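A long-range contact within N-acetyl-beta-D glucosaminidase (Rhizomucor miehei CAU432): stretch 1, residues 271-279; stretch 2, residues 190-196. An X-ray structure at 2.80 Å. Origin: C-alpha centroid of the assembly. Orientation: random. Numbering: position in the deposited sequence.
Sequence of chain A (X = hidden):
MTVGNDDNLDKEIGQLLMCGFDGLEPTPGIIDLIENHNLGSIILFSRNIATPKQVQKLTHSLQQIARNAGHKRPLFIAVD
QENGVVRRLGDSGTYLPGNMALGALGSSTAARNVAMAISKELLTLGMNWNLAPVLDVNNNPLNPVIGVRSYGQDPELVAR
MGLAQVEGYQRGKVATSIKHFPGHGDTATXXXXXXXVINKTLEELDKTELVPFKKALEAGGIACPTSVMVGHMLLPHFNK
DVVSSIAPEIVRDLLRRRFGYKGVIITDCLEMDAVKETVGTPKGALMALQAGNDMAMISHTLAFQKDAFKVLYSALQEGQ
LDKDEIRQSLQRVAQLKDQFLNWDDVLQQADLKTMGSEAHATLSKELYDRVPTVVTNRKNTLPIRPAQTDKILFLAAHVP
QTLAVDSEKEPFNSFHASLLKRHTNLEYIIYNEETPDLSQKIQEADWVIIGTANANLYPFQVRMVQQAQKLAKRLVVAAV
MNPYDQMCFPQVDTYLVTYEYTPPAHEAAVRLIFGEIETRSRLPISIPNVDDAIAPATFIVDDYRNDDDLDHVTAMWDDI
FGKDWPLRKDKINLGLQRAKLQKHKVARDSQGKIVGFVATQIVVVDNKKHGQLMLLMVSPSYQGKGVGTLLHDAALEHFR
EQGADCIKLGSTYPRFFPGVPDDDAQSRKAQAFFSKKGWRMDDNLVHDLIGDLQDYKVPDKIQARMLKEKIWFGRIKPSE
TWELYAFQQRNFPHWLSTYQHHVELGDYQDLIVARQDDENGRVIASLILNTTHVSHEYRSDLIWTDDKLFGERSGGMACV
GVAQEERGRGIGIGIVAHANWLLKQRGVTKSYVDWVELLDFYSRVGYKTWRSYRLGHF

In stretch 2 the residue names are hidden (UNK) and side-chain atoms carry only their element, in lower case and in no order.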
# COMPACT_ATOMS: atom_id res chain seq x y z
N GLU A 271 -23.58 -19.64 22.42
CA GLU A 271 -25.01 -19.90 22.64
C GLU A 271 -25.91 -19.28 21.57
O GLU A 271 -27.13 -19.41 21.64
CB GLU A 271 -25.42 -19.39 24.03
CG GLU A 271 -24.75 -20.15 25.17
CD GLU A 271 -25.37 -19.84 26.53
OE1 GLU A 271 -26.46 -19.23 26.58
OE2 GLU A 271 -24.75 -20.22 27.55
N MET A 272 -25.31 -18.61 20.58
CA MET A 272 -26.07 -18.11 19.44
C MET A 272 -26.53 -19.30 18.61
O MET A 272 -25.91 -20.38 18.66
CB MET A 272 -25.22 -17.16 18.59
CG MET A 272 -24.78 -15.90 19.32
SD MET A 272 -23.28 -15.17 18.64
CE MET A 272 -23.94 -14.16 17.32
N ASP A 273 -27.60 -19.12 17.85
CA ASP A 273 -28.20 -20.23 17.10
C ASP A 273 -27.28 -20.77 16.00
O ASP A 273 -27.38 -21.94 15.63
CB ASP A 273 -29.56 -19.82 16.50
CG ASP A 273 -30.63 -19.62 17.57
OD1 ASP A 273 -30.60 -20.31 18.61
OD2 ASP A 273 -31.52 -18.77 17.35
N ALA A 274 -26.39 -19.92 15.49
CA ALA A 274 -25.43 -20.33 14.47
C ALA A 274 -24.52 -21.49 14.90
O ALA A 274 -24.04 -22.24 14.05
CB ALA A 274 -24.59 -19.13 14.04
N VAL A 275 -24.27 -21.62 16.20
CA VAL A 275 -23.51 -22.76 16.72
C VAL A 275 -24.32 -23.66 17.66
O VAL A 275 -23.95 -24.82 17.85
CB VAL A 275 -22.22 -22.31 17.43
CG1 VAL A 275 -22.49 -21.98 18.89
CG2 VAL A 275 -21.14 -23.38 17.33
N LYS A 276 -25.38 -23.13 18.27
CA LYS A 276 -26.23 -23.93 19.16
C LYS A 276 -27.17 -24.84 18.37
O LYS A 276 -27.50 -25.94 18.82
CB LYS A 276 -27.04 -23.03 20.10
CG LYS A 276 -27.93 -23.78 21.09
CD LYS A 276 -28.69 -22.84 22.02
CE LYS A 276 -29.73 -22.02 21.27
NZ LYS A 276 -30.62 -21.25 22.18
N GLU A 277 -27.59 -24.38 17.19
CA GLU A 277 -28.49 -25.15 16.33
C GLU A 277 -27.76 -25.93 15.22
O GLU A 277 -28.41 -26.53 14.36
CB GLU A 277 -29.56 -24.24 15.71
CG GLU A 277 -30.24 -23.28 16.67
CD GLU A 277 -30.97 -23.98 17.81
OE1 GLU A 277 -32.22 -24.02 17.79
OE2 GLU A 277 -30.30 -24.49 18.73
N THR A 278 -26.42 -25.90 15.24
CA THR A 278 -25.61 -26.77 14.38
C THR A 278 -25.05 -27.93 15.20
O THR A 278 -25.09 -29.08 14.77
CB THR A 278 -24.44 -26.02 13.71
OG1 THR A 278 -23.57 -25.49 14.71
CG2 THR A 278 -24.95 -24.91 12.80
N VAL A 279 -24.49 -27.60 16.36
CA VAL A 279 -24.09 -28.61 17.34
C VAL A 279 -24.44 -28.10 18.73
O VAL A 279 -24.92 -26.98 18.89
CB VAL A 279 -22.57 -28.92 17.28
CG1 VAL A 279 -22.33 -30.42 17.36
CG2 VAL A 279 -21.93 -28.36 16.01
N UNK A 190 -28.56 -12.62 9.86
CA UNK A 190 -28.17 -12.31 11.24
C UNK A 190 -27.59 -13.56 11.90
O UNK A 190 -28.14 -14.66 11.77
c UNK A 190 -29.02 -11.17 13.36
o UNK A 190 -27.98 -11.51 13.94
o UNK A 190 -29.80 -10.31 13.84
c UNK A 190 -29.39 -11.80 12.02
N UNK A 191 -26.47 -13.38 12.60
CA UNK A 191 -25.76 -14.48 13.26
C UNK A 191 -26.56 -15.08 14.42
O UNK A 191 -26.45 -16.28 14.70
o UNK A 191 -23.45 -15.04 13.83
c UNK A 191 -24.40 -13.99 13.78
N UNK A 192 -27.35 -14.25 15.10
CA UNK A 192 -28.13 -14.68 16.26
C UNK A 192 -29.31 -15.59 15.87
O UNK A 192 -29.66 -16.50 16.63
c UNK A 192 -26.84 -12.56 18.65
n UNK A 192 -27.26 -11.38 16.85
n UNK A 192 -26.04 -11.45 18.62
c UNK A 192 -28.68 -13.47 17.04
c UNK A 192 -27.61 -12.53 17.53
c UNK A 192 -26.31 -10.75 17.52
N UNK A 193 -29.89 -15.34 14.70
CA UNK A 193 -31.08 -16.06 14.23
C UNK A 193 -30.73 -17.29 13.39
O UNK A 193 -31.11 -18.41 13.74
c UNK A 193 -32.33 -13.77 14.05
c UNK A 193 -33.20 -13.95 15.29
c UNK A 193 -31.98 -15.12 13.42
c UNK A 193 -33.00 -12.85 13.04
N UNK A 194 -29.99 -17.08 12.31
CA UNK A 194 -29.68 -18.14 11.33
C UNK A 194 -28.17 -18.23 11.08
O UNK A 194 -27.39 -17.48 11.67
o UNK A 194 -32.18 -18.94 8.85
c UNK A 194 -31.07 -19.08 9.41
c UNK A 194 -30.42 -17.84 10.02
o UNK A 194 -30.47 -20.18 9.47
N UNK A 195 -27.76 -19.18 10.23
CA UNK A 195 -26.34 -19.36 9.88
C UNK A 195 -25.97 -18.54 8.65
O UNK A 195 -26.47 -18.81 7.55
c UNK A 195 -24.61 -21.00 9.03
c UNK A 195 -26.17 -21.67 10.86
c UNK A 195 -26.02 -20.85 9.59
N UNK A 196 -25.09 -17.53 8.81
CA UNK A 196 -24.72 -16.73 7.65
C UNK A 196 -23.66 -17.43 6.80
O UNK A 196 -22.76 -18.09 7.34
c UNK A 196 -23.74 -15.81 9.65
c UNK A 196 -24.18 -15.44 8.27
c UNK A 196 -24.31 -17.16 10.00

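Position 190 carries two side-chain carbons, the second bearing two oxygens. That is a short carboxylate, and it touches no atom of stretch 1. The residue is aspartate, D190. D190 OD1 comes no nearer than 5.9 Å, to M272 CE. D190 OD1 accepts from the backbone N of position 192 at 3.0 Å, with an N-H...acceptor angle of 165°, so the carboxylate is turned back on its own loop.

Position 191 has one carbon followed by one oxygen, the pattern of serine, S191. Its CB lies 3.6 Å from M272 CE, and its backbone O is 3.5 Å from A274 CB.

Position 192 shows one carbon and then a five-membered ring of three carbons and two nitrogens, which only histidine supplies: H192. CA-to-CB points away from stretch 1, yet chi1 of -58° (m) and chi2 of 97° bring the ring back to M272. M272 CE sits 3.8 Å from the ring centroid and 22° off the normal, a CH-pi contact over the face. The ring is also held from within its loop, since H192 ND1 donates to D190 OD1 at 3.0 Å (146°); the same oxygen therefore receives both the ring and the backbone of this residue.

Position 193 has four carbons forked at the second, as in leucine, L193. CA-to-CB points away, and the side chain's nearest approach is L193 CB to D273 OD2, 5.4 Å; contact comes through the backbone, with L193 O 3.5 Å from D273 CB.

Position 194 repeats the two-carbon, two-oxygen pattern and is aspartate, D194. Here too CA-to-CB points away, and D194 OD1 accepts from the backbone N of position 195 at 3.0 Å. D194 O approaches A274 CB at 4.0 Å.

Position 195 has three carbons, the first carrying the other two: valine, V195. Its CG2 lies 3.9 Å from A274 O and 4.0 Å from T278 CG2.

Position 196 has three carbons closing a ring onto the backbone N, hence proline, P196. The nearest approach of its side chain is P196 CD to A274 CB, 4.5 Å.

The contact buries 371 Å² in total without a hydrogen bond between the stretches. M272, the N-cap, and D273 and A274, which open the helix, have CA-to-CB bonds directed toward stretch 2; A274 CA and V195 CA are 4.8 Å apart. D273 OD2 and H192 O are 3.0 Å apart, but both are acceptors, so proximity alone does not make a bond. Packing carries the interface: a methyl over an imidazole at one end, aliphatic contacts around V195 at the other.

Stretch 2 190-196: DSHLDVP
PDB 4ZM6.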